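Local coordinates for attachment protein G3P (Enterobacteria phage Ike, PDB 4EO0) that probably attaches the tip of the filamentous phage to the N-pilus of its bacterial host through this pilus binding domain at the start of infection, at residues Ala16-Val21 and Arg32-Ile36; Cys45-Lys49 and Thr76-Tyr82; Ser70-Thr76 and Glu100-Ser106. All coordinates share one frame; numbering follows the deposited sequence.

How the contacts relate
The three contacts show how a single antiparallel sheet and one long helix make an elongated domain. Contact 1 is the hairpin at one end, contact 3 a strand pair toward the other; their centres lie about 36 Å apart, on opposite sides of the middle of the chain. Contact 2 sits close to that middle, where a disulfide ties helix 38-66 to the connection after strand 72-76. Its centre is about 21 Å from that of contact 1 and about 16 Å from that of contact 3. Contacts 2 and 3 share Thr76 and meet directly, Gly77 N lying 2.9 Å from Glu100 O. Contact 1 reaches them through strand 12-24, which pairs with strand 94-106.

Contact 1 (Ala16-Val21 and Arg32-Ile36); sequences AISKTV and RKEVI
Glu34 reaches across to two hydroxyls of the facing strand, Ser18 and Thr20. Its CB packs against CB and OG of Ser18. CG passes Ser18 OG at 4.0 Å, and the turn about CB-CG (chi2 -69°) swings the carboxylate back over the partner strand and sets it between the two hydroxyls. At the tip, Ser18 OG donates to OE1 of Glu34 over 2.8 Å, on the anti side of the carboxylate, while Thr20 OG1 donates to OE2 of Glu34 over 2.7 Å on the syn side; each donor stands somewhat out of the plane. With one bond to each oxygen, the flat group has little freedom to rotate. Ser18 OG also bonds to the Trp93 amide and the Ser92 hydroxyl, linking this carboxylate to the loop that leads into strand 94-106.

On the other face, in one of the two conformers of Val35, its CG2 meets CG2 of Val21 at 3.8 Å. Nearer the start of strand 12-24, Ile36 lays CG1 over Ser18 CA and sets CG2 against Ala16 CB, beside helix 38-66. Paired backbone bonds join Lys19 with Val35 and Val21 with Lys33, flanking the non-hydrogen-bonded pair Thr20-Glu34, the register of an antiparallel beta hairpin.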
ATOM      1  N   ALA A  16      -2.362   3.797  -6.622  1.00 19.98           N
ATOM      2  CA  ALA A  16      -3.642   3.941  -7.342  1.00 21.14           C
ATOM      3  C   ALA A  16      -3.304   4.898  -8.475  1.00 26.06           C
ATOM      4  O   ALA A  16      -2.857   6.011  -8.214  1.00 24.21           O
ATOM      5  CB  ALA A  16      -4.719   4.548  -6.444  1.00 21.73           C
ATOM      6  N   ILE A  17      -3.451   4.453  -9.723  1.00 26.50           N
ATOM      7  CA  ILE A  17      -3.105   5.246 -10.909  1.00 28.85           C
ATOM      8  C   ILE A  17      -4.372   5.756 -11.603  1.00 34.40           C
ATOM      9  O   ILE A  17      -5.305   4.984 -11.806  1.00 35.42           O
ATOM     10  CB  ILE A  17      -2.131   4.455 -11.846  1.00 33.43           C
ATOM     11  CG1 ILE A  17      -0.780   4.229 -11.139  1.00 32.61           C
ATOM     12  CG2 ILE A  17      -1.907   5.153 -13.202  1.00 36.08           C
ATOM     13  CD1 ILE A  17      -0.247   2.839 -11.257  1.00 43.75           C
ATOM     14  N   SER A  18      -4.404   7.053 -11.961  1.00 31.14           N
ATOM     15  CA  SER A  18      -5.568   7.643 -12.640  1.00 31.38           C
ATOM     16  C   SER A  18      -5.868   7.024 -13.995  1.00 36.52           C
ATOM     17  O   SER A  18      -4.953   6.619 -14.717  1.00 38.10           O
ATOM     18  CB  SER A  18      -5.431   9.158 -12.787  1.00 36.01           C
ATOM     19  OG  SER A  18      -4.437   9.500 -13.745  1.00 42.88           O
ATOM     20  N   LYS A  19      -7.161   6.937 -14.325  1.00 33.75           N
ATOM     21  CA  LYS A  19      -7.638   6.414 -15.604  1.00 34.67           C
ATOM     22  C   LYS A  19      -8.311   7.559 -16.338  1.00 40.07           C
ATOM     23  O   LYS A  19      -8.924   8.418 -15.695  1.00 38.95           O
ATOM     24  CB  LYS A  19      -8.607   5.239 -15.380  1.00 37.27           C
ATOM     25  CG  LYS A  19      -7.887   3.977 -14.931  1.00 47.61           C
ATOM     26  CD  LYS A  19      -8.820   2.923 -14.378  1.00 56.96           C
ATOM     27  CE  LYS A  19      -8.045   1.692 -13.979  1.00 63.41           C
ATOM     28  NZ  LYS A  19      -8.903   0.699 -13.286  1.00 74.55           N
ATOM     29  N   THR A  20      -8.145   7.617 -17.675  1.00 39.19           N
ATOM     30  CA  THR A  20      -8.731   8.676 -18.499  1.00 39.58           C
ATOM     31  C   THR A  20     -10.227   8.441 -18.679  1.00 45.54           C
ATOM     32  O   THR A  20     -10.635   7.317 -18.986  1.00 45.50           O
ATOM     33  CB  THR A  20      -8.003   8.790 -19.851  1.00 50.95           C
ATOM     34  OG1 THR A  20      -6.593   8.668 -19.639  1.00 49.39           O
ATOM     35  CG2 THR A  20      -8.306  10.104 -20.574  1.00 48.53           C
ATOM     36  N   VAL A  21     -11.038   9.503 -18.472  1.00 42.39           N
ATOM     37  CA  VAL A  21     -12.502   9.470 -18.630  1.00 43.13           C
ATOM     38  C   VAL A  21     -12.969  10.646 -19.489  1.00 48.07           C
ATOM     39  O   VAL A  21     -12.587  11.790 -19.234  1.00 47.37           O
ATOM     40  CB  VAL A  21     -13.262   9.352 -17.269  1.00 47.27           C
ATOM     41  CG1 VAL A  21     -14.755   9.663 -17.409  1.00 46.97           C
ATOM     42  CG2 VAL A  21     -13.065   7.968 -16.648  1.00 47.66           C
ATOM     43  N   ARG A  32     -12.098  16.151 -20.795  1.00 46.83           N
ATOM     44  CA  ARG A  32     -11.245  14.993 -20.544  1.00 45.71           C
ATOM     45  C   ARG A  32     -10.826  15.035 -19.068  1.00 45.69           C
ATOM     46  O   ARG A  32     -10.344  16.069 -18.600  1.00 45.55           O
ATOM     47  CB  ARG A  32     -10.031  15.012 -21.498  1.00 47.88           C
ATOM     48  CG  ARG A  32      -8.984  13.927 -21.238  1.00 60.52           C
ATOM     49  CD  ARG A  32      -7.925  13.876 -22.325  1.00 72.87           C
ATOM     50  NE  ARG A  32      -8.419  13.218 -23.537  1.00 84.54           N
ATOM     51  CZ  ARG A  32      -7.656  12.866 -24.569  1.00100.21           C
ATOM     52  NH1 ARG A  32      -6.351  13.100 -24.549  1.00 86.09           N
ATOM     53  NH2 ARG A  32      -8.195  12.273 -25.626  1.00 89.85           N
ATOM     54  N   LYS A  33     -11.050  13.930 -18.335  1.00 39.56           N
ATOM     55  CA  LYS A  33     -10.715  13.836 -16.907  1.00 38.52           C
ATOM     56  C   LYS A  33      -9.840  12.620 -16.565  1.00 38.85           C
ATOM     57  O   LYS A  33      -9.899  11.599 -17.257  1.00 38.87           O
ATOM     58  CB  LYS A  33     -11.989  13.833 -16.036  1.00 41.29           C
ATOM     59  CG  LYS A  33     -12.780  15.145 -16.049  1.00 53.64           C
ATOM     60  CD  LYS A  33     -12.385  16.065 -14.901  1.00 65.02           C
ATOM     61  CE  LYS A  33     -13.242  17.305 -14.840  1.00 73.64           C
ATOM     62  NZ  LYS A  33     -12.961  18.096 -13.615  1.00 80.15           N
ATOM     63  N   GLU A  34      -9.055  12.728 -15.477  1.00 40.02           N
ATOM     64  CA  GLU A  34      -8.193  11.654 -14.954  1.00 37.17           C
ATOM     65  C   GLU A  34      -8.755  11.289 -13.587  1.00 35.49           C
ATOM     66  O   GLU A  34      -8.715  12.117 -12.674  1.00 32.38           O
ATOM     67  CB  GLU A  34      -6.729  12.098 -14.899  1.00 39.12           C
ATOM     68  CG  GLU A  34      -6.100  12.170 -16.280  1.00 47.31           C
ATOM     69  CD  GLU A  34      -5.873  10.847 -16.984  1.00 56.17           C
ATOM     70  OE1 GLU A  34      -5.619   9.826 -16.303  1.00 49.76           O
ATOM     71  OE2 GLU A  34      -5.903  10.850 -18.232  1.00 50.70           O
ATOM     72  N   VAL A  35      -9.324  10.059 -13.482  1.00 31.64           N
ATOM     73  CA  VAL A  35     -10.070   9.567 -12.318  0.50 29.62           C
ATOM     74  C   VAL A  35      -9.387   8.469 -11.472  1.00 31.13           C
ATOM     75  O   VAL A  35      -8.870   7.490 -12.009  1.00 31.99           O
ATOM     76  CB  VAL A  35     -11.500   9.124 -12.761  0.50 34.03           C
ATOM     77  CG1 VAL A  35     -12.425   8.891 -11.566  0.50 32.54           C
ATOM     78  CG2 VAL A  35     -12.129  10.131 -13.722  0.50 35.42           C
ATOM     79  N   ILE A  36      -9.471   8.620 -10.135  1.00 26.13           N
ATOM     80  CA  ILE A  36      -9.034   7.655  -9.143  1.00 22.53           C
ATOM     81  C   ILE A  36     -10.288   7.439  -8.265  1.00 26.12           C
ATOM     82  O   ILE A  36     -10.879   8.409  -7.787  1.00 26.98           O
ATOM     83  CB  ILE A  36      -7.795   8.040  -8.314  1.00 22.76           C
ATOM     84  CG1 ILE A  36      -6.586   8.283  -9.232  1.00 21.58           C
ATOM     85  CG2 ILE A  36      -7.489   6.904  -7.317  1.00 21.71           C
ATOM     86  CD1 ILE A  36      -5.261   8.647  -8.541  1.00 23.67           C
TER

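Contact 2 (Cys45-Lys49 and Thr76-Tyr82); sequences CNDAK and TGDTCVY
Lys49 and Cys45, one helical turn apart, carry most of this contact, together with Cys80 of segment 76-82. Cys45 SG is bonded to Cys80 SG at 2.0 Å, with a disulfide torsion of 91°, close to the relaxed value for such a bridge. The sulfur of Cys45 stands anti to the backbone N (chi1 -170°), which directs it toward segment 76-82. Beside the bridge, Tyr82 brings its hydroxyl to CB of Cys45, OH to CB 3.3 Å, and Ala48 CB lies 4.2 Å from Cys80 SG. Val99 of strand 94-106 also packs on Ala48 and Cys80.

Lys49 runs out fully extended from the helix. Its CG rests on CG2 of Thr76 at 3.7 Å, its CE passes the carbonyl oxygens of Gly77 and Asp78, and NZ donates to Asp78 O over 2.8 Å, coming from above the carbonyl plane. The ammonium thus grips the backbone of the turn, while the Asp78 carboxylate stays well apart. A water donates to Lys49 O and also bonds Thr76 OG1, adding a second polar link. Both Thr76 contacts hold for one of its two conformers. A disulfide cross-link here pins a long helix to the connection that follows a sheet strand.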
ATOM      1  N   CYS A  45      -3.964  -0.202  -1.263  1.00 16.40           N
ATOM      2  CA  CYS A  45      -3.639  -0.583   0.112  1.00 13.78           C
ATOM      3  C   CYS A  45      -3.399  -2.104   0.224  1.00 15.12           C
ATOM      4  O   CYS A  45      -2.486  -2.523   0.933  1.00 14.60           O
ATOM      5  CB  CYS A  45      -4.710  -0.112   1.096  1.00 12.77           C
ATOM      6  SG  CYS A  45      -4.218  -0.305   2.835  1.00 14.96           S
ATOM      7  N   ASN A  46      -4.180  -2.918  -0.501  1.00 15.38           N
ATOM      8  CA  ASN A  46      -3.958  -4.370  -0.536  1.00 16.51           C
ATOM      9  C   ASN A  46      -2.624  -4.684  -1.168  1.00 18.49           C
ATOM     10  O   ASN A  46      -1.956  -5.609  -0.720  1.00 15.95           O
ATOM     11  CB  ASN A  46      -5.081  -5.049  -1.302  1.00 20.42           C
ATOM     12  CG  ASN A  46      -6.385  -5.006  -0.561  1.00 36.73           C
ATOM     13  OD1 ASN A  46      -6.433  -4.894   0.668  1.00 30.48           O
ATOM     14  ND2 ASN A  46      -7.467  -5.131  -1.292  1.00 29.33           N
ATOM     15  N   ASP A  47      -2.221  -3.911  -2.194  1.00 16.47           N
ATOM     16  CA  ASP A  47      -0.920  -4.077  -2.830  1.00 14.78           C
ATOM     17  C   ASP A  47       0.201  -3.776  -1.831  1.00 17.73           C
ATOM     18  O   ASP A  47       1.193  -4.506  -1.779  1.00 16.65           O
ATOM     19  CB  ASP A  47      -0.773  -3.162  -4.071  1.00 17.44           C
ATOM     20  CG  ASP A  47      -1.513  -3.579  -5.344  1.00 24.34           C
ATOM     21  OD1 ASP A  47      -2.110  -4.685  -5.363  1.00 23.42           O
ATOM     22  OD2 ASP A  47      -1.485  -2.809  -6.318  1.00 26.33           O
ATOM     23  N   ALA A  48       0.030  -2.716  -1.037  1.00 12.72           N
ATOM     24  CA  ALA A  48       1.004  -2.284   0.001  1.00 11.84           C
ATOM     25  C   ALA A  48       1.203  -3.428   1.027  1.00 15.45           C
ATOM     26  O   ALA A  48       2.350  -3.767   1.384  1.00 12.63           O
ATOM     27  CB  ALA A  48       0.469  -1.011   0.707  1.00 12.05           C
ATOM     28  N   LYS A  49       0.089  -4.046   1.461  1.00 14.88           N
ATOM     29  CA  LYS A  49       0.090  -5.175   2.405  1.00 14.02           C
ATOM     30  C   LYS A  49       0.781  -6.415   1.815  1.00 18.83           C
ATOM     31  O   LYS A  49       1.572  -7.063   2.509  1.00 16.83           O
ATOM     32  CB  LYS A  49      -1.337  -5.501   2.866  1.00 15.06           C
ATOM     33  CG  LYS A  49      -1.948  -4.387   3.685  1.00 14.91           C
ATOM     34  CD  LYS A  49      -3.386  -4.700   3.985  1.00 13.39           C
ATOM     35  CE  LYS A  49      -3.971  -3.662   4.907  1.00 24.47           C
ATOM     36  NZ  LYS A  49      -5.419  -3.915   5.137  1.00 35.18           N
ATOM     37  N   THR A  76       1.057  -6.070  10.156  1.00 15.46           N
ATOM     38  CA  THR A  76       0.733  -5.045   9.165  0.50 13.86           C
ATOM     39  C   THR A  76      -0.387  -4.163   9.711  1.00 16.80           C
ATOM     40  O   THR A  76      -1.316  -4.698  10.310  1.00 17.27           O
ATOM     41  CB  THR A  76       0.321  -5.721   7.837  0.50 16.87           C
ATOM     42  OG1 THR A  76       1.276  -6.721   7.463  0.50 10.79           O
ATOM     43  CG2 THR A  76       0.182  -4.744   6.700  0.50 12.79           C
ATOM     44  N   GLY A  77      -0.307  -2.862   9.457  1.00 13.79           N
ATOM     45  CA  GLY A  77      -1.364  -1.950   9.861  1.00 14.21           C
ATOM     46  C   GLY A  77      -2.664  -2.379   9.204  1.00 18.01           C
ATOM     47  O   GLY A  77      -2.643  -3.008   8.142  1.00 16.88           O
ATOM     48  N   ASP A  78      -3.774  -2.175   9.900  1.00 15.85           N
ATOM     49  CA  ASP A  78      -5.106  -2.553   9.408  1.00 17.09           C
ATOM     50  C   ASP A  78      -5.501  -1.725   8.193  1.00 17.64           C
ATOM     51  O   ASP A  78      -6.116  -2.238   7.254  1.00 18.41           O
ATOM     52  CB  ASP A  78      -6.159  -2.383  10.524  1.00 21.38           C
ATOM     53  CG  ASP A  78      -5.888  -3.235  11.758  1.00 30.65           C
ATOM     54  OD1 ASP A  78      -5.367  -4.356  11.600  1.00 31.86           O
ATOM     55  OD2 ASP A  78      -6.277  -2.810  12.866  1.00 34.21           O
ATOM     56  N   THR A  79      -5.153  -0.455   8.216  1.00 13.84           N
ATOM     57  CA  THR A  79      -5.499   0.518   7.176  1.00 14.40           C
ATOM     58  C   THR A  79      -4.259   1.291   6.738  1.00 16.54           C
ATOM     59  O   THR A  79      -3.278   1.388   7.488  1.00 13.71           O
ATOM     60  CB  THR A  79      -6.612   1.478   7.674  1.00 18.80           C
ATOM     61  OG1 THR A  79      -6.158   2.181   8.838  1.00 17.23           O
ATOM     62  CG2 THR A  79      -7.956   0.761   7.944  1.00 17.49           C
ATOM     63  N   CYS A  80      -4.322   1.856   5.546  1.00 14.05           N
ATOM     64  CA  CYS A  80      -3.224   2.626   4.987  1.00 11.84           C
ATOM     65  C   CYS A  80      -3.404   4.078   5.295  1.00 14.16           C
ATOM     66  O   CYS A  80      -4.496   4.495   5.689  1.00 12.80           O
ATOM     67  CB  CYS A  80      -3.145   2.420   3.475  1.00 10.75           C
ATOM     68  SG  CYS A  80      -2.530   0.799   2.994  1.00 13.31           S
ATOM     69  N   VAL A  81      -2.328   4.850   5.061  1.00 12.50           N
ATOM     70  CA  VAL A  81      -2.294   6.315   5.048  1.00 11.31           C
ATOM     71  C   VAL A  81      -2.038   6.650   3.571  1.00 13.60           C
ATOM     72  O   VAL A  81      -1.136   6.068   2.944  1.00 13.01           O
ATOM     73  CB  VAL A  81      -1.246   6.949   5.976  1.00 12.57           C
ATOM     74  CG1 VAL A  81      -1.177   8.475   5.772  1.00 13.23           C
ATOM     75  CG2 VAL A  81      -1.552   6.605   7.423  1.00 12.03           C
ATOM     76  N   TYR A  82      -2.841   7.560   3.030  1.00 13.02           N
ATOM     77  CA  TYR A  82      -2.780   7.970   1.627  1.00 11.65           C
ATOM     78  C   TYR A  82      -2.317   9.390   1.473  1.00 16.51           C
ATOM     79  O   TYR A  82      -2.498  10.198   2.383  1.00 17.57           O
ATOM     80  CB  TYR A  82      -4.165   7.827   0.960  1.00 11.33           C
ATOM     81  CG  TYR A  82      -4.784   6.462   1.124  1.00 12.33           C
ATOM     82  CD1 TYR A  82      -5.480   6.125   2.282  1.00 12.96           C
ATOM     83  CD2 TYR A  82      -4.634   5.485   0.142  1.00 14.06           C
ATOM     84  CE1 TYR A  82      -6.022   4.849   2.454  1.00 12.77           C
ATOM     85  CE2 TYR A  82      -5.176   4.208   0.302  1.00 12.12           C
ATOM     86  CZ  TYR A  82      -5.850   3.890   1.470  1.00 16.95           C
ATOM     87  OH  TYR A  82      -6.411   2.650   1.636  1.00 14.98           O
TER
HETATM   88  O   HOH W   1       0.824  -7.908   4.877  1.00 24.17           O

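Contact 3 (Ser70-Thr76 and Glu100-Ser106); sequences SQFRLVT and EGDIQRS
Two torsions bring Arg73 and Gln104 together: chi1 of 75° puts CG of Arg73 between its backbone N and carbonyl carbon, and from there the extended chain lies across Gln104, whose own CG is anti to its carbonyl carbon (chi1 -57°). NE and NH2 of Arg73 both donate to the single oxygen OE1 of Gln104, each over 2.8 Å, and that oxygen lies nearly in the guanidinium plane. Amide and guanidinium are close to coplanar. The NH2 bond comes in the carbonyl plane, whereas the NE donor is tilted from it. At the other end of the amide, NE2 of Gln104 donates to OD2 of Asp102 from above the carboxylate plane, so the group is held at both ends. OD1 of Asp102 turns to the Ser6 hydroxyl. Val75 CG2 presses on the amide, 3.4 Å from Gln104 OE1, and Trp4 of strand 4-6 touches Gln104 and makes a cation-pi contact with Arg73.

Underneath runs a regular antiparallel strand pair, strand 72-76 at the edge of the sheet against strand 94-106. Arg73-Gln104 and Val75-Asp102 are its hydrogen-bonded pairs, alternating with Phe72-Arg105 and Leu74-Ile103.

The face carrying Phe72 and Leu74 is turned to helix 38-66, where Phe72 touches Leu63 and Leu74 touches Phe56. Here Leu74 CD1 touches CG1 of Ile103 at 4.2 Å and lies 3.9 Å from Gly101 CA, and the Phe72 ring meets CB of Arg105 obliquely, in one of the two conformers of that arginine. Beyond Phe72 one backbone bond remains, Ser106 N to Gln71 O, and side chains add to it: the Gln71 amide points almost straight (177°) at Ser106 OG, over 2.9 Å, and Ser70 OG donates to Ser106 O over 3.0 Å.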
ATOM      1  N   SER A  70      13.951 -18.472  17.637  1.00 23.60           N
ATOM      2  CA  SER A  70      12.807 -17.576  17.611  1.00 22.68           C
ATOM      3  C   SER A  70      11.849 -17.933  16.495  1.00 25.62           C
ATOM      4  O   SER A  70      12.212 -18.623  15.546  1.00 25.25           O
ATOM      5  CB  SER A  70      13.277 -16.134  17.413  1.00 25.53           C
ATOM      6  OG  SER A  70      14.079 -15.660  18.483  1.00 36.81           O
ATOM      7  N   GLN A  71      10.614 -17.436  16.621  1.00 22.97           N
ATOM      8  CA  GLN A  71       9.572 -17.481  15.603  1.00 24.04           C
ATOM      9  C   GLN A  71       9.501 -16.033  15.105  1.00 24.36           C
ATOM     10  O   GLN A  71       9.940 -15.122  15.818  1.00 21.43           O
ATOM     11  CB  GLN A  71       8.213 -17.883  16.195  1.00 28.57           C
ATOM     12  CG  GLN A  71       8.122 -19.365  16.575  1.00 51.75           C
ATOM     13  CD  GLN A  71       7.892 -20.281  15.394  1.00 77.00           C
ATOM     14  OE1 GLN A  71       8.796 -20.992  14.941  1.00 74.78           O
ATOM     15  NE2 GLN A  71       6.667 -20.317  14.894  1.00 72.83           N
ATOM     16  N   PHE A  72       8.993 -15.814  13.888  1.00 21.06           N
ATOM     17  CA  PHE A  72       8.930 -14.472  13.328  1.00 17.75           C
ATOM     18  C   PHE A  72       7.559 -14.200  12.802  1.00 19.45           C
ATOM     19  O   PHE A  72       6.824 -15.135  12.450  1.00 19.87           O
ATOM     20  CB  PHE A  72       9.965 -14.293  12.181  1.00 16.85           C
ATOM     21  CG  PHE A  72      11.339 -14.767  12.571  1.00 18.80           C
ATOM     22  CD1 PHE A  72      12.156 -13.989  13.386  1.00 19.62           C
ATOM     23  CD2 PHE A  72      11.777 -16.034  12.212  1.00 20.71           C
ATOM     24  CE1 PHE A  72      13.369 -14.487  13.853  1.00 20.22           C
ATOM     25  CE2 PHE A  72      12.997 -16.518  12.665  1.00 23.37           C
ATOM     26  CZ  PHE A  72      13.794 -15.731  13.459  1.00 20.36           C
ATOM     27  N   ARG A  73       7.184 -12.918  12.782  1.00 17.59           N
ATOM     28  CA  ARG A  73       5.916 -12.516  12.221  1.00 17.84           C
ATOM     29  C   ARG A  73       5.992 -11.140  11.656  1.00 18.60           C
ATOM     30  O   ARG A  73       6.824 -10.327  12.067  1.00 15.30           O
ATOM     31  CB  ARG A  73       4.760 -12.661  13.228  1.00 20.79           C
ATOM     32  CG  ARG A  73       4.756 -11.588  14.289  1.00 21.73           C
ATOM     33  CD  ARG A  73       3.680 -11.803  15.310  1.00 25.53           C
ATOM     34  NE  ARG A  73       3.611 -10.635  16.174  1.00 28.17           N
ATOM     35  CZ  ARG A  73       2.721 -10.459  17.142  1.00 41.50           C
ATOM     36  NH1 ARG A  73       1.832 -11.409  17.419  1.00 32.63           N
ATOM     37  NH2 ARG A  73       2.742  -9.354  17.871  1.00 25.36           N
ATOM     38  N   LEU A  74       5.054 -10.858  10.763  1.00 16.25           N
ATOM     39  CA  LEU A  74       4.867  -9.536  10.202  1.00 15.03           C
ATOM     40  C   LEU A  74       3.545  -8.997  10.749  1.00 19.19           C
ATOM     41  O   LEU A  74       2.494  -9.639  10.611  1.00 19.93           O
ATOM     42  CB  LEU A  74       4.846  -9.608   8.669  1.00 13.70           C
ATOM     43  CG  LEU A  74       4.422  -8.330   7.953  1.00 16.23           C
ATOM     44  CD1 LEU A  74       5.485  -7.213   8.058  1.00 15.41           C
ATOM     45  CD2 LEU A  74       4.128  -8.628   6.526  1.00 14.33           C
ATOM     46  N   VAL A  75       3.598  -7.827  11.387  1.00 15.57           N
ATOM     47  CA  VAL A  75       2.395  -7.189  11.881  1.00 15.87           C
ATOM     48  C   VAL A  75       2.165  -6.030  10.925  1.00 17.18           C
ATOM     49  O   VAL A  75       2.993  -5.117  10.870  1.00 14.76           O
ATOM     50  CB  VAL A  75       2.478  -6.708  13.362  1.00 19.58           C
ATOM     51  CG1 VAL A  75       1.207  -5.941  13.763  1.00 19.18           C
ATOM     52  CG2 VAL A  75       2.707  -7.874  14.311  1.00 21.38           C
ATOM     53  N   THR A  76       1.057  -6.070  10.156  1.00 15.46           N
ATOM     54  CA  THR A  76       0.733  -5.045   9.165  0.50 13.86           C
ATOM     55  C   THR A  76      -0.387  -4.163   9.711  1.00 16.80           C
ATOM     56  O   THR A  76      -1.316  -4.698  10.310  1.00 17.27           O
ATOM     57  CB  THR A  76       0.321  -5.721   7.837  0.50 16.87           C
ATOM     58  OG1 THR A  76       1.276  -6.721   7.463  0.50 10.79           O
ATOM     59  CG2 THR A  76       0.182  -4.744   6.700  0.50 12.79           C
ATOM     60  N   GLU A 100       2.062   0.327   7.342  1.00 10.53           N
ATOM     61  CA  GLU A 100       3.186   0.013   8.224  1.00  9.79           C
ATOM     62  C   GLU A 100       3.344  -1.503   8.273  1.00 14.19           C
ATOM     63  O   GLU A 100       2.356  -2.212   8.426  1.00 11.38           O
ATOM     64  CB  GLU A 100       2.966   0.562   9.656  1.00 10.03           C
ATOM     65  CG  GLU A 100       2.984   2.085   9.817  1.00  9.78           C
ATOM     66  CD  GLU A 100       2.924   2.538  11.260  1.00 17.70           C
ATOM     67  OE1 GLU A 100       2.533   1.722  12.125  1.00 11.69           O
ATOM     68  OE2 GLU A 100       3.273   3.708  11.535  1.00 13.09           O
ATOM     69  N   GLY A 101       4.570  -1.987   8.095  1.00  9.71           N
ATOM     70  CA  GLY A 101       4.917  -3.406   8.167  1.00 10.23           C
ATOM     71  C   GLY A 101       6.007  -3.521   9.209  1.00 10.91           C
ATOM     72  O   GLY A 101       7.091  -2.978   9.022  1.00 11.00           O
ATOM     73  N   ASP A 102       5.706  -4.188  10.328  1.00  8.85           N
ATOM     74  CA  ASP A 102       6.595  -4.366  11.462  1.00 11.10           C
ATOM     75  C   ASP A 102       7.027  -5.819  11.524  1.00 12.55           C
ATOM     76  O   ASP A 102       6.228  -6.706  11.834  1.00 13.91           O
ATOM     77  CB  ASP A 102       5.818  -4.008  12.730  1.00 13.24           C
ATOM     78  CG  ASP A 102       6.649  -3.932  13.992  1.00 19.22           C
ATOM     79  OD1 ASP A 102       7.894  -4.103  13.898  1.00 18.87           O
ATOM     80  OD2 ASP A 102       6.069  -3.674  15.064  1.00 24.70           O
ATOM     81  N   ILE A 103       8.306  -6.057  11.261  1.00 10.63           N
ATOM     82  CA  ILE A 103       8.892  -7.392  11.299  1.00 11.80           C
ATOM     83  C   ILE A 103       9.312  -7.660  12.733  1.00 15.56           C
ATOM     84  O   ILE A 103      10.054  -6.869  13.323  1.00 15.08           O
ATOM     85  CB  ILE A 103      10.069  -7.438  10.306  1.00 14.48           C
ATOM     86  CG1 ILE A 103       9.561  -7.278   8.859  1.00 14.25           C
ATOM     87  CG2 ILE A 103      10.842  -8.763  10.477  1.00 14.06           C
ATOM     88  CD1 ILE A 103      10.685  -7.116   7.827  1.00 20.57           C
ATOM     89  N   GLN A 104       8.748  -8.712  13.317  1.00 13.12           N
ATOM     90  CA  GLN A 104       8.977  -9.041  14.719  1.00 15.07           C
ATOM     91  C   GLN A 104       9.530 -10.437  14.957  1.00 19.41           C
ATOM     92  O   GLN A 104       9.419 -11.329  14.103  1.00 18.14           O
ATOM     93  CB  GLN A 104       7.652  -8.892  15.514  1.00 16.93           C
ATOM     94  CG  GLN A 104       6.991  -7.517  15.447  1.00 16.44           C
ATOM     95  CD  GLN A 104       5.745  -7.411  16.274  1.00 23.39           C
ATOM     96  OE1 GLN A 104       5.142  -8.401  16.689  1.00 22.39           O
ATOM     97  NE2 GLN A 104       5.293  -6.190  16.481  1.00 20.68           N
ATOM     98  N   ARG A 105      10.123 -10.625  16.149  1.00 16.93           N
ATOM     99  CA  ARG A 105      10.643 -11.918  16.576  0.70 17.61           C
ATOM    100  C   ARG A 105      10.167 -12.212  17.996  1.00 23.54           C
ATOM    101  O   ARG A 105       9.940 -11.292  18.781  1.00 22.12           O
ATOM    102  CB  ARG A 105      12.177 -11.998  16.476  0.70 16.37           C
ATOM    103  CG  ARG A 105      12.937 -11.351  17.631  0.70 21.75           C
ATOM    104  CD  ARG A 105      14.417 -11.398  17.387  0.70 23.73           C
ATOM    105  NE  ARG A 105      15.150 -10.700  18.436  0.70 32.05           N
ATOM    106  CZ  ARG A 105      15.691 -11.292  19.495  0.70 42.71           C
ATOM    107  NH1 ARG A 105      15.596 -12.608  19.651  0.70 23.51           N
ATOM    108  NH2 ARG A 105      16.328 -10.573  20.407  0.70 36.80           N
ATOM    109  N   SER A 106      10.012 -13.485  18.314  1.00 23.76           N
ATOM    110  CA  SER A 106       9.612 -13.887  19.662  1.00 27.01           C
ATOM    111  C   SER A 106      10.891 -13.874  20.511  1.00 33.53           C
ATOM    112  O   SER A 106      11.964 -14.202  19.997  1.00 31.32           O
ATOM    113  CB  SER A 106       8.972 -15.271  19.652  1.00 30.72           C
ATOM    114  OG  SER A 106       9.877 -16.239  19.155  1.00 32.05           O
TER